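4-alpha-glucanotransferase (Corynebacterium glutamicum, PDB 5B68) is an amylomaltase, or disproportionating enzyme, of the 4-alpha-glucanotransferase family, which joins an N-terminal beta-sandwich domain to a TIM-barrel domain. Local coordinates at residues Ala566-Gly571 and Ala592-Trp597; Ala599-Val604 and Glu632-Phe637; Val604-Ser607 and Pro612-Glu615; Val648-Met653 and Ile675-Ser680; Leu580-Thr585 and Arg667-Asn672. All coordinates share one frame; numbering follows the deposited sequence.

Interaction 1 of 5, residues Ala566-Gly571 and Ala592-Trp597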
# COMPACT_ATOMS: atom_id res chain seq x y z
N ALA A 566 7.45 9.64 -22.98
CA ALA A 566 7.35 10.49 -24.17
C ALA A 566 7.30 11.97 -23.76
O ALA A 566 7.85 12.84 -24.45
CB ALA A 566 6.16 10.16 -25.03
N GLY A 567 6.61 12.25 -22.66
CA GLY A 567 6.59 13.63 -22.08
C GLY A 567 7.87 14.02 -21.41
O GLY A 567 8.39 15.14 -21.62
N TYR A 568 8.44 13.09 -20.64
CA TYR A 568 9.65 13.30 -19.91
C TYR A 568 10.82 13.63 -20.87
O TYR A 568 11.57 14.53 -20.63
CB TYR A 568 10.00 12.08 -19.08
CG TYR A 568 10.99 12.33 -18.02
CD1 TYR A 568 12.33 12.49 -18.31
CD2 TYR A 568 10.60 12.46 -16.69
CE1 TYR A 568 13.26 12.74 -17.33
CE2 TYR A 568 11.54 12.68 -15.69
CZ TYR A 568 12.86 12.85 -16.02
OH TYR A 568 13.84 13.08 -15.06
N LEU A 569 10.97 12.86 -21.94
CA LEU A 569 11.98 13.17 -22.98
C LEU A 569 11.88 14.60 -23.52
O LEU A 569 12.92 15.17 -23.88
CB LEU A 569 11.87 12.16 -24.15
CG LEU A 569 12.44 10.76 -23.84
CD1 LEU A 569 11.96 9.66 -24.81
CD2 LEU A 569 13.95 10.74 -23.74
N GLU A 570 10.67 15.15 -23.58
CA GLU A 570 10.44 16.46 -24.18
C GLU A 570 10.35 17.59 -23.13
O GLU A 570 9.87 18.68 -23.44
CB GLU A 570 9.22 16.38 -25.16
CG GLU A 570 9.61 15.74 -26.51
CD GLU A 570 8.51 14.90 -27.17
OE1 GLU A 570 7.47 15.52 -27.54
OE2 GLU A 570 8.68 13.64 -27.35
N GLY A 571 10.84 17.33 -21.92
CA GLY A 571 10.78 18.26 -20.80
C GLY A 571 9.47 18.48 -20.07
O GLY A 571 9.38 19.41 -19.30
N ALA A 592 17.79 22.88 -18.92
CA ALA A 592 19.16 22.62 -19.28
C ALA A 592 19.77 21.57 -18.41
O ALA A 592 20.56 20.75 -18.87
CB ALA A 592 20.00 23.89 -19.31
N GLU A 593 19.40 21.54 -17.14
CA GLU A 593 19.91 20.49 -16.21
C GLU A 593 19.37 19.10 -16.61
O GLU A 593 20.10 18.10 -16.58
CB GLU A 593 19.45 20.79 -14.77
CG GLU A 593 20.58 20.75 -13.75
CD GLU A 593 20.29 21.68 -12.58
OE1 GLU A 593 19.21 21.49 -11.94
OE2 GLU A 593 21.11 22.61 -12.33
N ASP A 594 18.08 19.09 -16.89
CA ASP A 594 17.35 17.94 -17.42
C ASP A 594 17.99 17.37 -18.71
O ASP A 594 18.41 16.22 -18.73
CB ASP A 594 15.89 18.32 -17.61
CG ASP A 594 15.11 17.28 -18.40
OD1 ASP A 594 14.92 16.14 -17.84
OD2 ASP A 594 14.70 17.60 -19.55
N LEU A 595 18.19 18.22 -19.74
CA LEU A 595 18.90 17.74 -20.96
C LEU A 595 20.23 17.09 -20.66
O LEU A 595 20.57 16.00 -21.21
CB LEU A 595 19.17 18.91 -21.93
CG LEU A 595 19.63 18.49 -23.34
CD1 LEU A 595 18.47 17.75 -24.03
CD2 LEU A 595 20.03 19.71 -24.16
N GLN A 596 21.02 17.70 -19.77
CA GLN A 596 22.31 17.15 -19.43
C GLN A 596 22.25 15.78 -18.75
O GLN A 596 23.04 14.87 -19.02
CB GLN A 596 23.10 18.14 -18.52
CG GLN A 596 24.45 17.69 -17.92
CD GLN A 596 25.54 17.37 -18.92
OE1 GLN A 596 26.39 16.51 -18.70
NE2 GLN A 596 25.55 18.08 -20.00
N TRP A 597 21.35 15.67 -17.78
CA TRP A 597 21.14 14.39 -17.07
C TRP A 597 20.65 13.30 -18.07
O TRP A 597 21.19 12.19 -18.07
CB TRP A 597 20.07 14.63 -15.99
CG TRP A 597 19.67 13.40 -15.16
CD1 TRP A 597 18.42 12.91 -15.00
CD2 TRP A 597 20.54 12.57 -14.42
NE1 TRP A 597 18.45 11.80 -14.21
CE2 TRP A 597 19.74 11.56 -13.83
CE3 TRP A 597 21.92 12.58 -14.17
CZ2 TRP A 597 20.26 10.57 -13.03
CZ3 TRP A 597 22.46 11.60 -13.34
CH2 TRP A 597 21.58 10.60 -12.76
O HOH W 1 15.93 15.02 -15.62
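Tyr568 and Asp594 meet through one carboxylate oxygen and one ring carbon. Asp594 OD1 lies 3.8 Å from Tyr568 CE1. The ring and carboxylate planes are 66° apart, and the two groups do not stack. Asp594 OD2 faces the backbone instead, 4.2 Å from Gly571 CA.

No direct hydrogen bond joins the segments. A water bridges them. It donates to Asp594 OD1 at 2.7 Å, and it lies 2.9 Å from Tyr568 OH. Asp594 CG stands anti to the backbone N (chi1 169°), which places OD1 beside the tyrosine ring.

Neighbouring residues bind the carboxylate and the end of helix 565-569. Gln598 NE2 bonds to both Asp594 OD1 and Tyr568 O, a second link between the two sides. Arg621 makes a salt bridge with Asp594 OD2 and also bonds to Leu569 O. This spread of donors probably keeps the buried aspartate charged.

The backbone at Gly571 is a Schellman motif with positive phi. Gly571 N bonds to Tyr568 O at 3.2 Å, which closes helix 565-569. Gly571 is also the N-cap of the next helix, 572-579. The contact therefore lies where helix 565-569 gives way to helix 572-579, against the flank of the long helix 587-607. Leu627 and Leu630 of helix 627-639 touch Leu569 nearby.

Interaction 2 of 5, residues Ala599-Val604 and Glu632-Phe637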
# COMPACT_ATOMS: atom_id res chain seq x y z
N ALA A 599 21.20 13.21 -21.22
CA ALA A 599 22.29 12.88 -22.12
C ALA A 599 23.17 11.89 -21.52
O ALA A 599 23.57 10.91 -22.14
CB ALA A 599 23.09 14.16 -22.52
N GLU A 600 23.50 12.12 -20.25
CA GLU A 600 24.34 11.22 -19.52
C GLU A 600 23.75 9.81 -19.43
O GLU A 600 24.50 8.79 -19.49
CB GLU A 600 24.62 11.78 -18.10
CG GLU A 600 25.69 12.88 -18.08
CD GLU A 600 25.90 13.51 -16.71
OE1 GLU A 600 26.21 12.75 -15.79
OE2 GLU A 600 25.80 14.75 -16.60
N ILE A 601 22.42 9.75 -19.26
CA ILE A 601 21.73 8.44 -19.19
C ILE A 601 21.78 7.73 -20.56
O ILE A 601 22.06 6.51 -20.62
CB ILE A 601 20.25 8.61 -18.78
CG1 ILE A 601 20.17 9.00 -17.29
CG2 ILE A 601 19.45 7.32 -19.02
CD1 ILE A 601 18.76 9.33 -16.83
N LEU A 602 21.54 8.51 -21.61
CA LEU A 602 21.57 7.96 -22.97
C LEU A 602 22.98 7.47 -23.30
O LEU A 602 23.14 6.44 -23.96
CB LEU A 602 21.08 9.01 -23.97
CG LEU A 602 19.59 9.42 -23.81
CD1 LEU A 602 19.29 10.66 -24.63
CD2 LEU A 602 18.60 8.31 -24.16
N ASP A 603 24.02 8.21 -22.85
CA ASP A 603 25.40 7.71 -22.97
C ASP A 603 25.64 6.43 -22.22
O ASP A 603 26.35 5.52 -22.69
CB ASP A 603 26.43 8.77 -22.53
CG ASP A 603 26.60 9.88 -23.57
OD1 ASP A 603 26.15 9.72 -24.75
OD2 ASP A 603 27.12 10.94 -23.16
N VAL A 604 25.05 6.32 -21.03
CA VAL A 604 25.23 5.06 -20.27
C VAL A 604 24.52 3.91 -20.97
O VAL A 604 25.01 2.79 -20.97
CB VAL A 604 24.82 5.25 -18.77
CG1 VAL A 604 24.35 3.98 -18.14
CG2 VAL A 604 25.99 5.87 -18.00
N GLU A 632 12.62 2.50 -27.20
CA GLU A 632 13.20 1.19 -27.36
C GLU A 632 14.51 1.09 -26.59
O GLU A 632 14.78 0.09 -25.94
CB GLU A 632 13.45 0.93 -28.87
CG GLU A 632 12.25 0.48 -29.63
CD GLU A 632 12.47 0.47 -31.17
OE1 GLU A 632 13.25 1.30 -31.70
OE2 GLU A 632 11.79 -0.32 -31.81
N GLY A 633 15.37 2.11 -26.71
CA GLY A 633 16.69 2.05 -26.07
C GLY A 633 16.63 2.03 -24.54
O GLY A 633 17.29 1.25 -23.89
N LEU A 634 15.76 2.83 -23.98
CA LEU A 634 15.60 2.86 -22.49
C LEU A 634 15.02 1.56 -21.98
O LEU A 634 15.36 1.09 -20.89
CB LEU A 634 14.75 4.06 -22.06
CG LEU A 634 15.36 5.45 -22.38
CD1 LEU A 634 14.35 6.53 -22.06
CD2 LEU A 634 16.69 5.65 -21.72
N HIS A 635 14.10 0.98 -22.75
CA HIS A 635 13.49 -0.25 -22.32
C HIS A 635 14.42 -1.44 -22.43
O HIS A 635 14.46 -2.31 -21.57
CB HIS A 635 12.17 -0.47 -23.05
CG HIS A 635 11.09 0.44 -22.57
ND1 HIS A 635 10.22 0.08 -21.54
CD2 HIS A 635 10.81 1.73 -22.85
CE1 HIS A 635 9.42 1.09 -21.28
NE2 HIS A 635 9.74 2.10 -22.07
N THR A 636 15.21 -1.47 -23.51
CA THR A 636 16.25 -2.47 -23.64
C THR A 636 17.28 -2.40 -22.50
O THR A 636 17.76 -3.49 -21.96
CB THR A 636 16.96 -2.32 -25.04
OG1 THR A 636 16.00 -2.60 -26.08
CG2 THR A 636 18.03 -3.31 -25.14
N PHE A 637 17.70 -1.19 -22.20
CA PHE A 637 18.68 -0.92 -21.13
C PHE A 637 18.17 -1.52 -19.79
O PHE A 637 18.84 -2.29 -19.17
CB PHE A 637 18.88 0.57 -21.00
CG PHE A 637 19.79 0.97 -19.88
CD1 PHE A 637 21.15 0.74 -19.96
CD2 PHE A 637 19.29 1.54 -18.71
CE1 PHE A 637 22.02 1.07 -18.94
CE2 PHE A 637 20.18 1.87 -17.67
CZ PHE A 637 21.54 1.67 -17.79
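The Phe637 ring meets Val604 of the other helix through one methyl group. Val604 CG1 sits 3.7 Å from CZ and 3.8 Å from CE1, at a slant to the ring. The carbonyl oxygen Val604 O is a little farther, 4.0 Å from Phe637 CE1. Ala605, the next residue of the same helix, packs its CA against Phe637 CD1. The phenylalanine thus reaches onto the helix backbone as well as onto a side chain. Its CG is anti to the backbone N (chi1 177°), which sets the ring against helix 587-607.

The two segments belong to helices 587-607 and 627-639. Their axes approach to 10.7 Å and cross at 61°. In the chain both helices lie between strands 553-556 and 645-649 of the eight-stranded parallel barrel sheet. Helix 627-639 is the last helix before strand 645-649.

Beside the ring the contact is aliphatic. Leu634 CD2 is the central methyl. It lies 4.1 Å from Leu602 CD2 and 4.2 Å from Ile601 CG2, and it touches two successive residues of segment 599-604. The Leu602 and Leu634 side chains cross at a slant. Both have CG anti to the carbonyl carbon and beside the backbone N, and they meet through their CD2 methyls. The packing is apolar throughout, with no hydrogen bond between the segments. Ile601 also touches Trp533 and Pro543 of nearby loops.

Interaction 3 of 5, residues Val604-Ser607 and Pro612-Glu615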
# COMPACT_ATOMS: atom_id res chain seq x y z
N VAL A 604 25.05 6.32 -21.03
CA VAL A 604 25.23 5.06 -20.27
C VAL A 604 24.52 3.91 -20.97
O VAL A 604 25.01 2.79 -20.97
CB VAL A 604 24.82 5.25 -18.77
CG1 VAL A 604 24.35 3.98 -18.14
CG2 VAL A 604 25.99 5.87 -18.00
N ALA A 605 23.34 4.20 -21.52
CA ALA A 605 22.58 3.19 -22.30
C ALA A 605 23.37 2.69 -23.52
O ALA A 605 23.46 1.49 -23.80
CB ALA A 605 21.22 3.76 -22.70
N ALA A 606 24.03 3.63 -24.17
CA ALA A 606 24.89 3.31 -25.29
C ALA A 606 26.10 2.49 -24.89
O ALA A 606 26.50 1.64 -25.67
CB ALA A 606 25.27 4.59 -26.05
N SER A 607 26.68 2.68 -23.69
CA SER A 607 27.77 1.81 -23.23
C SER A 607 27.32 0.40 -23.01
O SER A 607 28.10 -0.55 -23.06
CB SER A 607 28.36 2.33 -21.92
OG SER A 607 28.98 3.58 -22.18
N PRO A 612 22.56 3.39 -30.05
CA PRO A 612 23.89 3.73 -30.71
C PRO A 612 24.64 4.84 -29.95
O PRO A 612 24.04 5.77 -29.36
CB PRO A 612 23.47 4.21 -32.08
CG PRO A 612 22.16 4.87 -31.87
CD PRO A 612 21.45 4.03 -30.78
N ALA A 613 25.96 4.76 -29.95
CA ALA A 613 26.74 5.74 -29.23
C ALA A 613 26.88 7.04 -30.00
O ALA A 613 27.94 7.33 -30.54
CB ALA A 613 28.11 5.15 -28.91
N ARG A 614 25.84 7.84 -29.99
CA ARG A 614 25.84 9.14 -30.63
C ARG A 614 26.64 10.21 -29.93
O ARG A 614 26.79 11.29 -30.47
CB ARG A 614 24.44 9.65 -30.79
CG ARG A 614 23.56 8.77 -31.61
CD ARG A 614 22.27 9.47 -31.91
NE ARG A 614 21.31 8.56 -32.49
CZ ARG A 614 20.40 8.94 -33.36
NH1 ARG A 614 20.35 10.21 -33.74
NH2 ARG A 614 19.55 8.07 -33.86
N GLU A 615 27.10 9.95 -28.71
CA GLU A 615 27.65 11.02 -27.89
C GLU A 615 26.58 12.10 -27.67
O GLU A 615 26.58 13.12 -28.30
CB GLU A 615 28.93 11.59 -28.48
CG GLU A 615 30.03 10.55 -28.63
CD GLU A 615 30.48 9.98 -27.31
OE1 GLU A 615 31.16 8.94 -27.31
OE2 GLU A 615 30.17 10.55 -26.25
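Ala606 CB packs over the backbone of Ala613. The methyl lies 3.7 Å from Ala613 CA and equally 3.7 Å from Pro612 O. The Ala613 methyl is a little farther, with CB to CB at 4.1 Å. One small side chain therefore carries the helix half of the contact. It points at the loop and is buried there, while Pro612 and Ala613 remain exposed.

On the loop side the backbone does much of the touching. Pro612 takes part through its carbonyl oxygen, and its CB points away from the helix. The CA atoms of Ala606 and Ala613 come within 5.0 Å of each other. The small side chains of both residues are consistent with so close an approach. There is no hydrogen bond between the segments.

Ala613 is the centre of an inverse gamma turn. Arg614 N bonds back to Pro612 O at 2.8 Å, which draws the chain into a tight bend. Pro612 O accepts a second bond from the hydroxyl of Tyr616. The oxygen that rests near the Ala606 methyl is thus held by two donors, and its position is probably well fixed.

The helix side lies near the C-terminal end of helix 587-607. The loop side belongs to the connection that runs on to helix 627-639, so the chain folds back on the helix it has just left. Asp603, one turn earlier, bonds to Tyr616 N through OD1. Arg614 touches Glu629 of helix 627-639.

Interaction 4 of 5, residues Val648-Met653 and Ile675-Ser680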
# COMPACT_ATOMS: atom_id res chain seq x y z
N VAL A 648 7.33 -2.31 -17.44
CA VAL A 648 7.06 -1.41 -18.54
C VAL A 648 5.78 -0.73 -18.15
O VAL A 648 4.80 -1.42 -17.88
CB VAL A 648 6.82 -2.18 -19.88
CG1 VAL A 648 6.47 -1.24 -21.03
CG2 VAL A 648 7.98 -3.09 -20.17
N CYS A 649 5.77 0.58 -18.11
CA CYS A 649 4.54 1.31 -17.93
C CYS A 649 3.72 1.36 -19.21
O CYS A 649 4.21 1.69 -20.28
CB CYS A 649 4.79 2.70 -17.38
SG CYS A 649 5.54 2.74 -15.69
N LEU A 650 2.42 1.04 -19.07
CA LEU A 650 1.53 0.93 -20.17
C LEU A 650 1.51 2.25 -20.94
O LEU A 650 1.41 2.25 -22.18
CB LEU A 650 0.07 0.58 -19.72
CG LEU A 650 -0.94 0.38 -20.85
CD1 LEU A 650 -0.51 -0.84 -21.68
CD2 LEU A 650 -2.37 0.22 -20.29
N VAL A 651 1.56 3.34 -20.21
CA VAL A 651 1.58 4.67 -20.84
C VAL A 651 2.70 4.79 -21.87
O VAL A 651 2.53 5.49 -22.87
CB VAL A 651 1.75 5.84 -19.80
CG1 VAL A 651 0.47 6.01 -19.00
CG2 VAL A 651 2.93 5.69 -18.88
N ASP A 652 3.84 4.20 -21.56
CA ASP A 652 5.02 4.27 -22.45
C ASP A 652 4.87 3.38 -23.68
O ASP A 652 5.58 3.60 -24.67
CB ASP A 652 6.31 3.87 -21.70
CG ASP A 652 6.79 4.95 -20.78
OD1 ASP A 652 6.18 6.03 -20.83
OD2 ASP A 652 7.78 4.75 -20.07
N MET A 653 3.94 2.42 -23.66
CA MET A 653 3.69 1.55 -24.78
C MET A 653 2.81 2.22 -25.83
O MET A 653 2.74 1.75 -26.97
CB MET A 653 3.11 0.18 -24.32
CG MET A 653 3.93 -0.50 -23.29
SD MET A 653 3.29 -2.10 -22.79
CE MET A 653 4.20 -3.25 -23.85
N ILE A 675 -6.64 11.04 -15.58
CA ILE A 675 -6.15 11.18 -16.95
C ILE A 675 -6.29 9.87 -17.71
O ILE A 675 -5.55 8.95 -17.45
CB ILE A 675 -4.66 11.59 -16.95
CG1 ILE A 675 -4.43 12.86 -16.11
CG2 ILE A 675 -4.13 11.75 -18.35
CD1 ILE A 675 -5.17 14.09 -16.58
N PRO A 676 -7.23 9.80 -18.65
CA PRO A 676 -7.44 8.55 -19.44
C PRO A 676 -6.27 8.22 -20.37
O PRO A 676 -5.49 9.12 -20.75
CB PRO A 676 -8.66 8.85 -20.26
CG PRO A 676 -8.55 10.31 -20.49
CD PRO A 676 -7.99 10.91 -19.24
N LEU A 677 -6.10 6.94 -20.66
CA LEU A 677 -4.93 6.48 -21.45
C LEU A 677 -5.08 7.04 -22.87
O LEU A 677 -6.08 6.75 -23.55
CB LEU A 677 -4.90 4.94 -21.48
CG LEU A 677 -3.67 4.31 -22.19
CD1 LEU A 677 -2.39 4.60 -21.42
CD2 LEU A 677 -3.91 2.81 -22.43
N CYS A 678 -4.11 7.83 -23.31
CA CYS A 678 -4.16 8.35 -24.68
C CYS A 678 -2.81 8.25 -25.33
O CYS A 678 -1.80 8.26 -24.62
CB CYS A 678 -4.59 9.81 -24.67
SG CYS A 678 -6.29 10.07 -24.06
N ASP A 679 -2.80 8.22 -26.69
CA ASP A 679 -1.52 8.12 -27.48
C ASP A 679 -0.87 9.50 -27.63
O ASP A 679 -1.34 10.43 -27.00
CB ASP A 679 -1.74 7.44 -28.83
CG ASP A 679 -2.74 8.20 -29.74
OD1 ASP A 679 -2.96 9.44 -29.54
OD2 ASP A 679 -3.37 7.50 -30.58
N SER A 680 0.24 9.61 -28.37
CA SER A 680 0.94 10.90 -28.51
C SER A 680 0.11 12.07 -29.10
O SER A 680 0.41 13.25 -28.83
CB SER A 680 2.19 10.68 -29.33
OG SER A 680 3.05 9.83 -28.59
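Leu677 gives the most surface to this contact and meets Leu650 and Val651 with a methyl each. The site lies at the C-terminal end of strand 645-649, one of the eight parallel strands of the TIM barrel. There the chain passes straight from the strand into a short, weakly bonded helix, 650-654. Leu650 and Val651 are the first two residues after the strand.

Leu677 points at the other segment, with CG anti to the backbone N (chi1 -176°). This sends its forked end between the two partners. CD2 meets Leu650, 3.7 Å from Leu650 CD2 and 4.1 Å from Leu650 CG. The two leucine side chains run at about a right angle to each other. CD1 takes the Val651 side.

Leu650 also packs on the neighbouring strand 177-182, where its side chain touches Val180 and Ala182 and its backbone is hydrogen-bonded to Met181. It thus lies between that strand and Leu677. Val651 is partly exposed.

The loop that carries Leu677 is tied down by its backbone. Leu677 is hydrogen-bonded to Ser186 and Val685, and Cys678 N bonds to Glu656 OE2. No hydrogen bond runs between the two segments themselves, so the contact is apolar packing. On the valine side, Leu677 CD1 rests on side chain and backbone alike, 4.0 Å from both Val651 CG1 and Val651 CA.

Interaction 5 of 5, residues Leu580-Thr585 and Arg667-Asn672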
# COMPACT_ATOMS: atom_id res chain seq x y z
N LEU A 580 1.77 24.99 -13.59
CA LEU A 580 0.97 24.94 -12.38
C LEU A 580 1.54 25.90 -11.33
O LEU A 580 0.92 26.06 -10.29
CB LEU A 580 0.86 23.52 -11.85
CG LEU A 580 0.31 22.49 -12.84
CD1 LEU A 580 0.40 21.09 -12.21
CD2 LEU A 580 -1.09 22.79 -13.37
N GLY A 581 2.68 26.55 -11.60
CA GLY A 581 3.28 27.51 -10.66
C GLY A 581 3.95 26.84 -9.47
O GLY A 581 4.07 27.43 -8.40
N VAL A 582 4.39 25.61 -9.69
CA VAL A 582 4.95 24.70 -8.69
C VAL A 582 6.44 24.47 -8.95
O VAL A 582 7.13 23.76 -8.20
CB VAL A 582 4.11 23.40 -8.73
CG1 VAL A 582 4.86 22.16 -8.25
CG2 VAL A 582 2.81 23.65 -7.98
N LEU A 583 6.94 25.04 -10.03
CA LEU A 583 8.37 25.24 -10.22
C LEU A 583 8.56 26.65 -9.64
O LEU A 583 7.73 27.54 -9.90
CB LEU A 583 8.68 25.22 -11.73
CG LEU A 583 9.94 24.58 -12.31
CD1 LEU A 583 10.35 25.35 -13.56
CD2 LEU A 583 11.07 24.53 -11.31
N ASN A 584 9.62 26.82 -8.85
CA ASN A 584 10.04 28.14 -8.33
C ASN A 584 11.30 28.64 -8.99
O ASN A 584 11.49 29.84 -9.10
CB ASN A 584 10.25 28.10 -6.82
CG ASN A 584 9.11 27.42 -6.10
OD1 ASN A 584 7.94 27.57 -6.47
ND2 ASN A 584 9.45 26.64 -5.08
N THR A 585 12.18 27.72 -9.39
CA THR A 585 13.39 28.06 -10.14
C THR A 585 13.07 28.46 -11.60
O THR A 585 11.93 28.37 -12.05
CB THR A 585 14.40 26.88 -10.11
OG1 THR A 585 13.70 25.66 -10.35
CG2 THR A 585 15.12 26.80 -8.76
N ARG A 667 -6.10 18.99 -6.35
CA ARG A 667 -7.04 18.65 -7.38
C ARG A 667 -7.59 19.85 -8.17
O ARG A 667 -8.03 19.69 -9.30
CB ARG A 667 -8.16 17.79 -6.84
CG ARG A 667 -9.18 18.53 -5.95
CD ARG A 667 -10.06 17.55 -5.18
NE ARG A 667 -10.86 18.23 -4.17
CZ ARG A 667 -10.48 18.52 -2.94
NH1 ARG A 667 -9.26 18.23 -2.46
NH2 ARG A 667 -11.34 19.18 -2.14
N ASP A 668 -7.57 21.04 -7.58
CA ASP A 668 -7.94 22.26 -8.33
C ASP A 668 -6.78 22.76 -9.23
O ASP A 668 -6.97 23.65 -10.04
CB ASP A 668 -8.32 23.40 -7.36
CG ASP A 668 -7.22 23.69 -6.34
OD1 ASP A 668 -6.22 22.89 -6.23
OD2 ASP A 668 -7.37 24.70 -5.63
N MET A 669 -5.59 22.22 -9.08
CA MET A 669 -4.47 22.60 -9.92
C MET A 669 -4.31 21.73 -11.20
O MET A 669 -4.00 22.23 -12.26
CB MET A 669 -3.21 22.57 -9.06
CG MET A 669 -3.30 23.42 -7.78
SD MET A 669 -1.88 23.15 -6.74
CE MET A 669 -0.66 23.98 -7.77
N TYR A 670 -4.54 20.43 -11.08
CA TYR A 670 -4.31 19.47 -12.18
C TYR A 670 -5.22 18.30 -11.89
O TYR A 670 -5.38 17.95 -10.70
CB TYR A 670 -2.86 19.03 -12.16
CG TYR A 670 -2.49 18.12 -13.33
CD1 TYR A 670 -2.23 18.64 -14.57
CD2 TYR A 670 -2.37 16.74 -13.15
CE1 TYR A 670 -1.85 17.81 -15.65
CE2 TYR A 670 -2.00 15.90 -14.21
CZ TYR A 670 -1.75 16.45 -15.47
OH TYR A 670 -1.41 15.63 -16.57
N PRO A 671 -5.76 17.62 -12.89
CA PRO A 671 -6.68 16.53 -12.59
C PRO A 671 -5.98 15.22 -12.25
O PRO A 671 -6.12 14.24 -12.95
CB PRO A 671 -7.49 16.38 -13.88
CG PRO A 671 -6.93 17.35 -14.86
CD PRO A 671 -5.63 17.85 -14.33
N ASN A 672 -5.29 15.20 -11.12
CA ASN A 672 -4.55 14.03 -10.71
C ASN A 672 -5.51 12.87 -10.62
O ASN A 672 -6.64 13.02 -10.21
CB ASN A 672 -3.89 14.24 -9.35
CG ASN A 672 -2.89 15.37 -9.34
OD1 ASN A 672 -1.99 15.40 -10.15
ND2 ASN A 672 -3.04 16.29 -8.42
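Met669 bends its end over Leu580 and Val582. The chain is extended as far as SD and then turns at chi3 (71°), which brings the CE methyl down onto the other loop. CE lies 3.5 Å from Val582 CG2, tighter than a usual carbon contact. It is also 3.6 Å from Leu580 O and 4.4 Å from Leu580 CB.

Leu580 splits its two methyls. CG is anti to the carbonyl carbon (chi1 -56°), and one methyl lies on the Met669 carbonyl and the other on Tyr670 CB. CD2 sits close on the backbone, 3.2 Å from Met669 O. CD1 meets Tyr670 CB at 3.9 Å.

Leu580 comes just before Gly581, the positive-phi residue of a Schellman motif that ends helix 572-579. The partner loop follows helix 650-654 and turns at Pro671, the centre of an inverse gamma turn, with Asn672 N bonded to Tyr670 O at 2.8 Å. Both elements are loops at the surface of the barrel domain.

The Tyr670 ring is packed by its sequence neighbour. Pro671 CD lies over one face, 3.3 Å above the plane and offset toward the rim. Leu576 of helix 572-579 also touches this side chain, and Tyr670 OH bonds to Ala659 O.

Interactions 1, 2 and 3 follow one another along helix 587-607, and interactions 2 and 3 share Val604. Interactions 1, 2 and 4 are buried. Interaction 3 is partly buried, and interaction 5 is a surface contact between two loops. Interaction 1 stands apart in chemistry, with a bridging water and a charged group, whereas the other four are mainly apolar packing, with some methyl-to-carbonyl contacts. Helix 627-639 of interaction 2 leads on to strand 645-649 of interaction 4. Tyr670 of interaction 5 touches Ile675 of interaction 4. Interactions 3 and 5 are farthest apart, with centres about 34 Å from each other.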